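Local atomic coordinates of beta-lactamase (Francisella tularensis subsp. tularensis, PDB entry 3P09), a protein that probably hydrolyses the amide bond of beta-lactam antibiotics to give substituted beta-amino acids, as a class A beta-lactamase of the kind that confers resistance. Residues T176-T182 with A254-L258; L140-N144 with I157-E161; N214-S219 with E271-Q275; K67-V71 with A122-S127. Numbering follows the deposited sequence.

Interaction 1 (T176-T182 with A254-L258); sequences TTPKAIT and ALGIL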
loop_
_atom_site.group_PDB
_atom_site.type_symbol
_atom_site.label_atom_id
_atom_site.label_comp_id
_atom_site.label_asym_id
_atom_site.label_seq_id
_atom_site.Cartn_x
_atom_site.Cartn_y
_atom_site.Cartn_z
ATOM N N THR A 176 -7.517 -7.695 -0.224
ATOM C CA THR A 176 -6.370 -8.371 0.384
ATOM C C THR A 176 -6.685 -8.530 1.872
ATOM O O THR A 176 -7.739 -8.075 2.323
ATOM C CB THR A 176 -5.077 -7.542 0.166
ATOM O OG1 THR A 176 -3.947 -8.244 0.709
ATOM C CG2 THR A 176 -5.196 -6.178 0.838
ATOM N N THR A 177 -5.786 -9.154 2.637
ATOM C CA THR A 177 -5.953 -9.253 4.091
ATOM C C THR A 177 -4.842 -8.456 4.770
ATOM O O THR A 177 -3.777 -8.249 4.178
ATOM C CB THR A 177 -5.823 -10.721 4.597
ATOM O OG1 THR A 177 -4.519 -11.223 4.262
ATOM C CG2 THR A 177 -6.910 -11.630 3.982
ATOM N N PRO A 178 -5.078 -8.008 6.015
ATOM C CA PRO A 178 -3.994 -7.305 6.710
ATOM C C PRO A 178 -2.719 -8.156 6.782
ATOM O O PRO A 178 -1.622 -7.649 6.600
ATOM C CB PRO A 178 -4.575 -7.055 8.103
ATOM C CG PRO A 178 -6.086 -6.980 7.883
ATOM C CD PRO A 178 -6.333 -8.022 6.796
ATOM N N LYS A 179 -2.864 -9.452 7.012
ATOM C CA LYS A 179 -1.693 -10.314 7.132
ATOM C C LYS A 179 -0.913 -10.369 5.818
ATOM O O LYS A 179 0.300 -10.163 5.790
ATOM C CB LYS A 179 -2.125 -11.724 7.582
ATOM C CG LYS A 179 -0.988 -12.672 7.917
ATOM C CD LYS A 179 -1.534 -14.013 8.406
ATOM C CE LYS A 179 -0.401 -14.996 8.686
ATOM N NZ LYS A 179 -0.888 -16.328 9.150
ATOM N N ALA A 180 -1.619 -10.620 4.718
ATOM C CA ALA A 180 -0.958 -10.821 3.440
ATOM C C ALA A 180 -0.239 -9.559 2.981
ATOM O O ALA A 180 0.920 -9.607 2.548
ATOM C CB ALA A 180 -1.963 -11.298 2.369
ATOM N N ILE A 181 -0.930 -8.430 3.068
ATOM C CA ILE A 181 -0.396 -7.190 2.524
ATOM C C ILE A 181 0.765 -6.686 3.374
ATOM O O ILE A 181 1.684 -6.074 2.855
ATOM C CB ILE A 181 -1.470 -6.101 2.393
ATOM C CG1 ILE A 181 -1.004 -5.031 1.402
ATOM C CG2 ILE A 181 -1.813 -5.500 3.767
ATOM C CD1 ILE A 181 -0.877 -5.576 -0.017
ATOM N N THR A 182 0.744 -6.993 4.670
ATOM C CA THR A 182 1.796 -6.549 5.586
ATOM C C THR A 182 3.041 -7.428 5.452
ATOM O O THR A 182 4.157 -6.927 5.441
ATOM C CB THR A 182 1.296 -6.528 7.065
ATOM O OG1 THR A 182 0.208 -5.611 7.181
ATOM C CG2 THR A 182 2.392 -6.076 8.029
ATOM N N ALA A 254 6.760 -3.854 10.161
ATOM C CA ALA A 254 5.764 -3.475 9.158
ATOM C C ALA A 254 4.427 -3.410 9.861
ATOM O O ALA A 254 4.182 -4.150 10.818
ATOM C CB ALA A 254 5.728 -4.474 8.025
ATOM N N LEU A 255 3.558 -2.524 9.397
ATOM C CA LEU A 255 2.255 -2.385 10.019
ATOM C C LEU A 255 1.238 -2.095 8.937
ATOM O O LEU A 255 1.389 -1.135 8.190
ATOM C CB LEU A 255 2.275 -1.241 11.037
ATOM C CG LEU A 255 0.927 -0.757 11.557
ATOM C CD1 LEU A 255 0.163 -1.877 12.280
ATOM C CD2 LEU A 255 1.136 0.441 12.469
ATOM N N GLY A 256 0.223 -2.945 8.842
ATOM C CA GLY A 256 -0.887 -2.718 7.923
ATOM C C GLY A 256 -2.148 -2.452 8.723
ATOM O O GLY A 256 -2.440 -3.186 9.668
ATOM N N ILE A 257 -2.875 -1.391 8.370
ATOM C CA ILE A 257 -4.176 -1.098 8.970
ATOM C C ILE A 257 -5.176 -0.855 7.844
ATOM O O ILE A 257 -4.996 0.066 7.040
ATOM C CB ILE A 257 -4.119 0.150 9.876
ATOM C CG1 ILE A 257 -3.054 -0.016 10.963
ATOM C CG2 ILE A 257 -5.481 0.417 10.483
ATOM C CD1 ILE A 257 -2.874 1.214 11.845
ATOM N N LEU A 258 -6.198 -1.709 7.756
ATOM C CA LEU A 258 -7.190 -1.611 6.689
ATOM C C LEU A 258 -8.544 -1.389 7.341
ATOM O O LEU A 258 -8.831 -1.943 8.409
ATOM C CB LEU A 258 -7.217 -2.886 5.841
ATOM C CG LEU A 258 -5.830 -3.451 5.466
ATOM C CD1 LEU A 258 -5.981 -4.731 4.651
ATOM C CD2 LEU A 258 -4.977 -2.460 4.700
#
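A helix laid against a sheet must fit without collision, and the meeting of T176-T182 with A254-L258 illustrates how rotamers and one glycine settle the fit. The axes of helix 178-182 and strand 254-258 come within 7.8 Å and run at 138° to each other. T182 takes the m rotamer, which turns OG1 back along the helix to hydrogen-bond P178 O (2.8 Å) and leaves CG2 against A254 CB at 3.7 Å. T182 OG1 also lies 3.1 Å from G256 N, but the angle is too poor for a hydrogen bond. G256 makes this approach possible: an ideal CB there would lie only 2.1 Å from T182 OG1. Farther along the strand, L258 (m, t) extends CD1 into the start of the helix, 3.7 Å from P178 N, 3.9 Å from P178 CG and 4.3 Å from I181 CG2. T177, in the p rotamer, turns away from the strand and acts as N-cap, its OG1 accepting from A180 N at 3.0 Å. I181 starts toward the strand, yet its end leads off to V242 and F68. A254 and L258 direct their side chains to this helix, with the bare backbone of G256 between them, while L255 and I257 point the other way, onto helix 271-289; helices thus cover both faces of the strand, the layering of the alpha-beta sandwich of class A beta-lactamases.

Interaction 2 (L140-N144 with I157-E161); sequences LQNLN and ITADE. With SO4 (sulfate ion), chain E.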
loop_
_atom_site.group_PDB
_atom_site.type_symbol
_atom_site.label_atom_id
_atom_site.label_comp_id
_atom_site.label_asym_id
_atom_site.label_seq_id
_atom_site.Cartn_x
_atom_site.Cartn_y
_atom_site.Cartn_z
ATOM N N LEU A 140 -1.602 -7.337 -16.215
ATOM C CA LEU A 140 -2.008 -7.793 -14.888
ATOM C C LEU A 140 -1.631 -9.227 -14.566
ATOM O O LEU A 140 -1.411 -9.569 -13.399
ATOM C CB LEU A 140 -3.516 -7.617 -14.722
ATOM C CG LEU A 140 -3.920 -6.153 -14.625
ATOM C CD1 LEU A 140 -5.427 -6.034 -14.602
ATOM C CD2 LEU A 140 -3.309 -5.544 -13.358
ATOM N N GLN A 141 -1.583 -10.078 -15.588
ATOM C CA GLN A 141 -1.218 -11.461 -15.359
ATOM C C GLN A 141 0.182 -11.545 -14.773
ATOM O O GLN A 141 0.426 -12.309 -13.840
ATOM C CB GLN A 141 -1.327 -12.279 -16.646
ATOM C CG GLN A 141 -2.752 -12.428 -17.142
ATOM C CD GLN A 141 -2.850 -13.331 -18.356
ATOM O OE1 GLN A 141 -3.328 -14.461 -18.262
ATOM N NE2 GLN A 141 -2.390 -12.837 -19.505
ATOM N N ASN A 142 1.096 -10.740 -15.299
ATOM C CA ASN A 142 2.459 -10.707 -14.781
ATOM C C ASN A 142 2.537 -10.197 -13.349
ATOM O O ASN A 142 3.326 -10.695 -12.542
ATOM C CB ASN A 142 3.374 -9.884 -15.690
ATOM C CG ASN A 142 3.757 -10.638 -16.944
ATOM O OD1 ASN A 142 3.663 -11.863 -16.983
ATOM N ND2 ASN A 142 4.191 -9.918 -17.971
ATOM N N LEU A 143 1.733 -9.185 -13.046
ATOM C CA LEU A 143 1.658 -8.667 -11.689
ATOM C C LEU A 143 1.193 -9.744 -10.715
ATOM O O LEU A 143 1.802 -9.938 -9.664
ATOM C CB LEU A 143 0.731 -7.453 -11.624
ATOM C CG LEU A 143 0.490 -6.839 -10.245
ATOM C CD1 LEU A 143 1.814 -6.491 -9.579
ATOM C CD2 LEU A 143 -0.406 -5.603 -10.378
ATOM N N ASN A 144 0.108 -10.438 -11.057
ATOM C CA ASN A 144 -0.391 -11.513 -10.203
ATOM C C ASN A 144 0.604 -12.667 -10.049
ATOM O O ASN A 144 0.715 -13.251 -8.978
ATOM C CB ASN A 144 -1.738 -12.013 -10.703
ATOM C CG ASN A 144 -2.840 -11.010 -10.459
ATOM O OD1 ASN A 144 -3.009 -10.524 -9.341
ATOM N ND2 ASN A 144 -3.574 -10.666 -11.509
ATOM N N ILE A 157 -6.057 -9.322 -7.534
ATOM C CA ILE A 157 -6.170 -8.102 -8.329
ATOM C C ILE A 157 -6.631 -8.442 -9.744
ATOM O O ILE A 157 -6.039 -9.310 -10.409
ATOM C CB ILE A 157 -4.824 -7.382 -8.392
ATOM C CG1 ILE A 157 -4.438 -6.871 -7.000
ATOM C CG2 ILE A 157 -4.886 -6.228 -9.393
ATOM C CD1 ILE A 157 -3.013 -6.460 -6.907
ATOM N N THR A 158 -7.692 -7.786 -10.212
ATOM C CA THR A 158 -8.262 -8.149 -11.518
ATOM C C THR A 158 -8.405 -6.946 -12.426
ATOM O O THR A 158 -8.953 -7.053 -13.526
ATOM C CB THR A 158 -9.646 -8.811 -11.389
ATOM O OG1 THR A 158 -10.554 -7.898 -10.756
ATOM C CG2 THR A 158 -9.554 -10.105 -10.579
ATOM N N ALA A 159 -7.919 -5.801 -11.964
ATOM C CA ALA A 159 -8.003 -4.586 -12.761
ATOM C C ALA A 159 -6.979 -3.550 -12.316
ATOM O O ALA A 159 -6.380 -3.660 -11.247
ATOM C CB ALA A 159 -9.419 -4.005 -12.693
ATOM N N ASP A 160 -6.775 -2.547 -13.159
ATOM C CA ASP A 160 -5.948 -1.412 -12.793
ATOM C C ASP A 160 -6.859 -0.236 -12.435
ATOM O O ASP A 160 -7.987 -0.460 -11.999
ATOM C CB ASP A 160 -4.917 -1.093 -13.882
ATOM C CG ASP A 160 -5.544 -0.809 -15.228
ATOM O OD1 ASP A 160 -6.746 -0.463 -15.271
ATOM O OD2 ASP A 160 -4.816 -0.912 -16.243
ATOM N N GLU A 161 -6.381 0.998 -12.588
ATOM C CA GLU A 161 -7.128 2.172 -12.124
ATOM C C GLU A 161 -8.073 2.670 -13.192
ATOM O O GLU A 161 -7.691 2.750 -14.354
ATOM C CB GLU A 161 -6.169 3.325 -11.747
ATOM C CG GLU A 161 -5.377 3.141 -10.441
ATOM C CD GLU A 161 -6.181 3.506 -9.208
ATOM O OE1 GLU A 161 -7.141 4.292 -9.336
ATOM O OE2 GLU A 161 -5.859 3.008 -8.109
HETATM S S SO4 E . -3.843 -8.889 -18.918
HETATM O O1 SO4 E . -3.760 -7.430 -18.817
HETATM O O2 SO4 E . -4.920 -9.373 -18.057
HETATM O O3 SO4 E . -4.127 -9.264 -20.300
HETATM O O4 SO4 E . -2.578 -9.494 -18.499
#
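An irregular segment can pack on a neighbouring helix through one hydrogen bond and a few side chains, and I157-E161, probably part of the omega loop of class A beta-lactamases, does so on helix segment L140-N144. At I157 the carbonyl O accepts a hydrogen bond from N144 ND2 at 3.0 Å, while the side chain packs beside the helix, with CG2 4.3 Å from L140 CD2 and CD1 4.4 Å from L143 CD2. T158 points its side chain away, but its backbone passes along L140, with T158 C 3.8 Å from L140 CD1. A159 comes closest to that leucine, its CA 3.5 Å from L140 CD1, and at D160 the amide N is still 4.0 Å from the same methyl. E161 OE2 makes a weak hydrogen bond to S64 and a long, weak ion pair with K67, consistent with the general-base glutamate of this family. At the helix start a sulfate, probably from the crystallisation liquor, accepts through O4 from Q141 N at 3.1 Å.

Interaction 3 (N214-S219 with E271-Q275); sequences NRIAFS and EEIIQ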
loop_
_atom_site.group_PDB
_atom_site.type_symbol
_atom_site.label_atom_id
_atom_site.label_comp_id
_atom_site.label_asym_id
_atom_site.label_seq_id
_atom_site.Cartn_x
_atom_site.Cartn_y
_atom_site.Cartn_z
ATOM N N ASN A 214 -1.965 11.896 7.434
ATOM C CA ASN A 214 -3.066 11.887 8.392
ATOM C C ASN A 214 -3.526 10.478 8.740
ATOM O O ASN A 214 -4.642 10.271 9.233
ATOM C CB ASN A 214 -4.232 12.734 7.884
ATOM C CG ASN A 214 -3.937 14.218 7.952
ATOM O OD1 ASN A 214 -3.779 14.775 9.037
ATOM N ND2 ASN A 214 -3.856 14.867 6.799
ATOM N N ARG A 215 -2.658 9.507 8.478
ATOM C CA ARG A 215 -2.977 8.125 8.800
ATOM C C ARG A 215 -1.991 7.579 9.823
ATOM O O ARG A 215 -1.891 8.135 10.908
ATOM C CB ARG A 215 -3.129 7.295 7.524
ATOM C CG ARG A 215 -4.307 7.847 6.705
ATOM C CD ARG A 215 -4.578 7.101 5.406
ATOM N NE ARG A 215 -5.601 7.806 4.650
ATOM C CZ ARG A 215 -6.236 7.328 3.587
ATOM N NH1 ARG A 215 -5.969 6.106 3.122
ATOM N NH2 ARG A 215 -7.155 8.079 2.992
ATOM N N ILE A 216 -1.262 6.522 9.511
ATOM C CA ILE A 216 -0.361 5.954 10.524
ATOM C C ILE A 216 0.644 6.979 11.057
ATOM O O ILE A 216 0.870 7.080 12.277
ATOM C CB ILE A 216 0.396 4.729 9.972
ATOM C CG1 ILE A 216 -0.572 3.547 9.804
ATOM C CG2 ILE A 216 1.550 4.365 10.882
ATOM C CD1 ILE A 216 0.000 2.352 9.032
ATOM N N ALA A 217 1.252 7.731 10.144
ATOM C CA ALA A 217 2.281 8.697 10.507
ATOM C C ALA A 217 1.799 9.684 11.561
ATOM O O ALA A 217 2.574 10.128 12.413
ATOM C CB ALA A 217 2.779 9.447 9.262
ATOM N N PHE A 218 0.516 10.026 11.490
ATOM C CA PHE A 218 -0.096 10.997 12.387
ATOM C C PHE A 218 0.074 10.613 13.863
ATOM O O PHE A 218 0.042 11.469 14.747
ATOM C CB PHE A 218 -1.584 11.092 12.038
ATOM C CG PHE A 218 -2.344 12.130 12.817
ATOM C CD1 PHE A 218 -2.931 11.814 14.031
ATOM C CD2 PHE A 218 -2.507 13.410 12.311
ATOM C CE1 PHE A 218 -3.649 12.770 14.743
ATOM C CE2 PHE A 218 -3.221 14.365 13.019
ATOM C CZ PHE A 218 -3.792 14.040 14.232
ATOM N N SER A 219 0.259 9.322 14.129
ATOM C CA SER A 219 0.254 8.832 15.495
ATOM C C SER A 219 1.587 8.251 15.950
ATOM O O SER A 219 1.713 7.835 17.101
ATOM C CB SER A 219 -0.849 7.786 15.679
ATOM O OG SER A 219 -2.124 8.358 15.429
ATOM N N GLU A 271 -10.200 8.527 8.079
ATOM C CA GLU A 271 -8.797 8.546 8.489
ATOM C C GLU A 271 -8.648 8.518 10.011
ATOM O O GLU A 271 -7.639 8.051 10.543
ATOM C CB GLU A 271 -8.093 9.779 7.913
ATOM C CG GLU A 271 -7.978 9.774 6.381
ATOM C CD GLU A 271 -7.068 10.883 5.852
ATOM O OE1 GLU A 271 -7.337 12.068 6.144
ATOM O OE2 GLU A 271 -6.074 10.562 5.155
ATOM N N GLU A 272 -9.653 9.009 10.720
ATOM C CA GLU A 272 -9.538 9.118 12.172
ATOM C C GLU A 272 -9.419 7.749 12.829
ATOM O O GLU A 272 -8.694 7.584 13.810
ATOM C CB GLU A 272 -10.727 9.877 12.765
ATOM C CG GLU A 272 -11.305 10.935 11.841
ATOM C CD GLU A 272 -10.967 12.347 12.275
ATOM O OE1 GLU A 272 -11.073 12.641 13.486
ATOM O OE2 GLU A 272 -10.597 13.163 11.400
ATOM N N ILE A 273 -10.132 6.760 12.306
ATOM C CA ILE A 273 -10.031 5.437 12.894
ATOM C C ILE A 273 -8.622 4.856 12.718
ATOM O O ILE A 273 -8.097 4.201 13.620
ATOM C CB ILE A 273 -11.097 4.472 12.376
ATOM C CG1 ILE A 273 -11.226 3.283 13.331
ATOM C CG2 ILE A 273 -10.781 4.000 10.944
ATOM C CD1 ILE A 273 -12.281 2.271 12.901
ATOM N N ILE A 274 -8.011 5.112 11.563
ATOM C CA ILE A 274 -6.638 4.716 11.344
ATOM C C ILE A 274 -5.736 5.421 12.370
ATOM O O ILE A 274 -4.858 4.797 12.974
ATOM C CB ILE A 274 -6.147 5.065 9.912
ATOM C CG1 ILE A 274 -7.141 4.577 8.860
ATOM C CG2 ILE A 274 -4.760 4.473 9.664
ATOM C CD1 ILE A 274 -7.289 3.090 8.808
ATOM N N GLN A 275 -5.953 6.715 12.573
ATOM C CA GLN A 275 -5.141 7.447 13.542
ATOM C C GLN A 275 -5.216 6.801 14.917
ATOM O O GLN A 275 -4.204 6.615 15.601
ATOM C CB GLN A 275 -5.591 8.901 13.640
ATOM C CG GLN A 275 -5.444 9.655 12.345
ATOM C CD GLN A 275 -6.099 11.006 12.413
ATOM O OE1 GLN A 275 -6.717 11.350 13.419
ATOM N NE2 GLN A 275 -5.973 11.784 11.344
HETATM O O HOH W 1 -3.264 11.064 5.037
HETATM O O HOH W 2 -5.928 13.616 4.500
#
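Charge pairing leads this contact: R215 NE donates to E271 OE2 at 2.8 Å in a salt bridge at the guanidinium edge. Q275 then binds the loop at both ends of the residue, NE2 donating to N214 O (2.9 Å) and the backbone O receiving S219 OG (2.7 Å). Water 1 adds a bridge, accepting from N214 N and donating to E271 OE2, both at 2.9 Å. Outward from these bonds, the F218 ring lays one face over the Q275 amide, with CE1 3.6 Å from OE1. I274 CG2 packs against R215 CB (3.9 Å) and I216 CG1 (4.3 Å), and both isoleucines touch I257 of strand 253-260. R215 also bonds G231 O, N240 O and T232 OG1, and its side chain lies about 4 Å (nearest atoms) from a sulfate, probably from the crystallisation liquor. The C-terminal helix thus pairs with an arginine whose position is consistent with the one that, in some class A enzymes, flanks the pocket for the beta-lactam carboxylate.

Interaction 4 (K67-V71 with A122-S127); sequences KFLLV and AILSDS. With SO4 (sulfate ion), chain F.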
loop_
_atom_site.group_PDB
_atom_site.type_symbol
_atom_site.label_atom_id
_atom_site.label_comp_id
_atom_site.label_asym_id
_atom_site.label_seq_id
_atom_site.Cartn_x
_atom_site.Cartn_y
_atom_site.Cartn_z
ATOM N N LYS A 67 -0.475 -0.437 -5.467
ATOM C CA LYS A 67 0.622 0.220 -6.183
ATOM C C LYS A 67 2.020 -0.133 -5.639
ATOM O O LYS A 67 2.996 -0.071 -6.381
ATOM C CB LYS A 67 0.400 1.743 -6.264
ATOM C CG LYS A 67 -0.795 2.098 -7.161
ATOM C CD LYS A 67 -1.303 3.522 -6.931
ATOM C CE LYS A 67 -2.542 3.777 -7.804
ATOM N NZ LYS A 67 -3.138 5.118 -7.519
ATOM N N PHE A 68 2.133 -0.512 -4.366
ATOM C CA PHE A 68 3.459 -0.904 -3.873
ATOM C C PHE A 68 3.854 -2.308 -4.334
ATOM O O PHE A 68 5.037 -2.599 -4.526
ATOM C CB PHE A 68 3.640 -0.689 -2.348
ATOM C CG PHE A 68 3.180 -1.849 -1.474
ATOM C CD1 PHE A 68 3.912 -3.036 -1.403
ATOM C CD2 PHE A 68 2.045 -1.714 -0.674
ATOM C CE1 PHE A 68 3.504 -4.084 -0.580
ATOM C CE2 PHE A 68 1.618 -2.769 0.156
ATOM C CZ PHE A 68 2.355 -3.950 0.199
ATOM N N LEU A 69 2.865 -3.171 -4.535
ATOM C CA LEU A 69 3.121 -4.491 -5.124
ATOM C C LEU A 69 3.604 -4.355 -6.564
ATOM O O LEU A 69 4.511 -5.065 -7.018
ATOM C CB LEU A 69 1.845 -5.324 -5.111
ATOM C CG LEU A 69 1.330 -5.638 -3.714
ATOM C CD1 LEU A 69 -0.042 -6.345 -3.802
ATOM C CD2 LEU A 69 2.330 -6.510 -2.989
ATOM N N LEU A 70 2.971 -3.437 -7.278
ATOM C CA LEU A 70 3.308 -3.158 -8.670
ATOM C C LEU A 70 4.742 -2.654 -8.784
ATOM O O LEU A 70 5.499 -3.093 -9.644
ATOM C CB LEU A 70 2.339 -2.112 -9.226
ATOM C CG LEU A 70 2.635 -1.555 -10.621
ATOM C CD1 LEU A 70 2.689 -2.679 -11.660
ATOM C CD2 LEU A 70 1.632 -0.475 -11.031
ATOM N N VAL A 71 5.111 -1.722 -7.910
ATOM C CA VAL A 71 6.466 -1.185 -7.921
ATOM C C VAL A 71 7.481 -2.260 -7.517
ATOM O O VAL A 71 8.565 -2.360 -8.092
ATOM C CB VAL A 71 6.559 0.077 -7.052
ATOM C CG1 VAL A 71 7.999 0.416 -6.737
ATOM C CG2 VAL A 71 5.877 1.214 -7.781
ATOM N N ALA A 122 3.871 6.396 -8.851
ATOM C CA ALA A 122 2.904 5.374 -8.442
ATOM C C ALA A 122 2.819 5.253 -6.925
ATOM O O ALA A 122 1.727 5.110 -6.364
ATOM C CB ALA A 122 3.239 4.016 -9.065
ATOM N N ILE A 123 3.969 5.305 -6.260
ATOM C CA ILE A 123 3.987 5.219 -4.798
ATOM C C ILE A 123 3.340 6.448 -4.171
ATOM O O ILE A 123 2.757 6.379 -3.092
ATOM C CB ILE A 123 5.417 5.041 -4.271
ATOM C CG1 ILE A 123 5.967 3.675 -4.709
ATOM C CG2 ILE A 123 5.456 5.196 -2.759
ATOM C CD1 ILE A 123 5.114 2.466 -4.257
ATOM N N LEU A 124 3.437 7.575 -4.863
ATOM C CA LEU A 124 2.716 8.769 -4.468
ATOM C C LEU A 124 1.265 8.719 -4.943
ATOM O O LEU A 124 0.542 9.716 -4.855
ATOM C CB LEU A 124 3.407 10.022 -5.012
ATOM C CG LEU A 124 4.386 10.661 -4.029
ATOM C CD1 LEU A 124 5.563 9.718 -3.743
ATOM C CD2 LEU A 124 4.863 11.998 -4.562
ATOM N N SER A 125 0.860 7.556 -5.447
ATOM C CA SER A 125 -0.528 7.275 -5.846
ATOM C C SER A 125 -1.022 7.877 -7.186
ATOM O O SER A 125 -2.232 7.927 -7.457
ATOM C CB SER A 125 -1.520 7.570 -4.703
ATOM O OG SER A 125 -2.496 6.531 -4.635
ATOM N N ASP A 126 -0.085 8.297 -8.024
ATOM C CA ASP A 126 -0.382 8.783 -9.375
ATOM C C ASP A 126 -1.023 7.645 -10.186
ATOM O O ASP A 126 -0.405 6.602 -10.410
ATOM C CB ASP A 126 0.942 9.241 -10.019
ATOM C CG ASP A 126 0.740 10.020 -11.314
ATOM O OD1 ASP A 126 0.143 9.470 -12.268
ATOM O OD2 ASP A 126 1.192 11.185 -11.372
ATOM N N SER A 127 -2.275 7.828 -10.604
ATOM C CA SER A 127 -3.022 6.758 -11.268
ATOM C C SER A 127 -2.543 6.442 -12.688
ATOM O O SER A 127 -2.325 5.280 -13.034
ATOM C CB SER A 127 -4.528 7.053 -11.242
ATOM O OG SER A 127 -5.013 7.034 -9.912
HETATM S S SO4 F . -4.961 7.066 -2.158
HETATM O O1 SO4 F . -5.647 7.913 -1.207
HETATM O O2 SO4 F . -5.912 6.199 -2.846
HETATM O O3 SO4 F . -4.303 7.922 -3.119
HETATM O O4 SO4 F . -4.000 6.236 -1.457
#
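Presumed catalytic groups can be positioned by ordinary helix packing, as with K67, probably the lysine of an SxxK motif, which buries 105 Å² here. Its extended side chain passes the end of helix 115-123, bringing K67 CD within 3.5 Å of A122 O. Beside the K67 chain, I123 (60 Å²) pushes CD1 against V71 CG2 and F68 CA, both at 3.8 Å, and A122 (52 Å²) sets CB 4.1 Å from V71 CG2. A Schellman motif ends the second helix (S125 N to A122 O 2.8 Å), and there S125 offers K67 NZ both O at 3.0 Å and OG at 3.3 Å. S125 OG donates to O3 of a sulfate (2.7 Å), probably from the crystallisation liquor, that T230 and T232 also bind; K67 NZ also hydrogen-bonds S64 OG. This connected lysine and two serines are consistent with SxxK, with SDS at S125-S127 in place of the family's usual SDN, and imply a network suited to moving protons to and from a nucleophile, probably S64.

Followed from the N terminus, interaction 4 comes first, closing a 50-residue excursion by bringing helix 66-80 to the end of helix 115-123. Interaction 2 follows in series with a short loop, joining helix 140-149 to the segment after it; it meets interaction 4 at the presumed active site through E161 and K67. Segment 214-219 lies inside the loop closed by interaction 1, but its partner 271-275 lies beyond 254-258, so interactions 1 and 3 cross. Interaction 3 packs against the strand of interaction 1, where I257 meets I216 and I274, and the two build layers on both faces of the sheet. F68 touches I181, joining helix 66-80 to helix 178-190, which lies on the sheet.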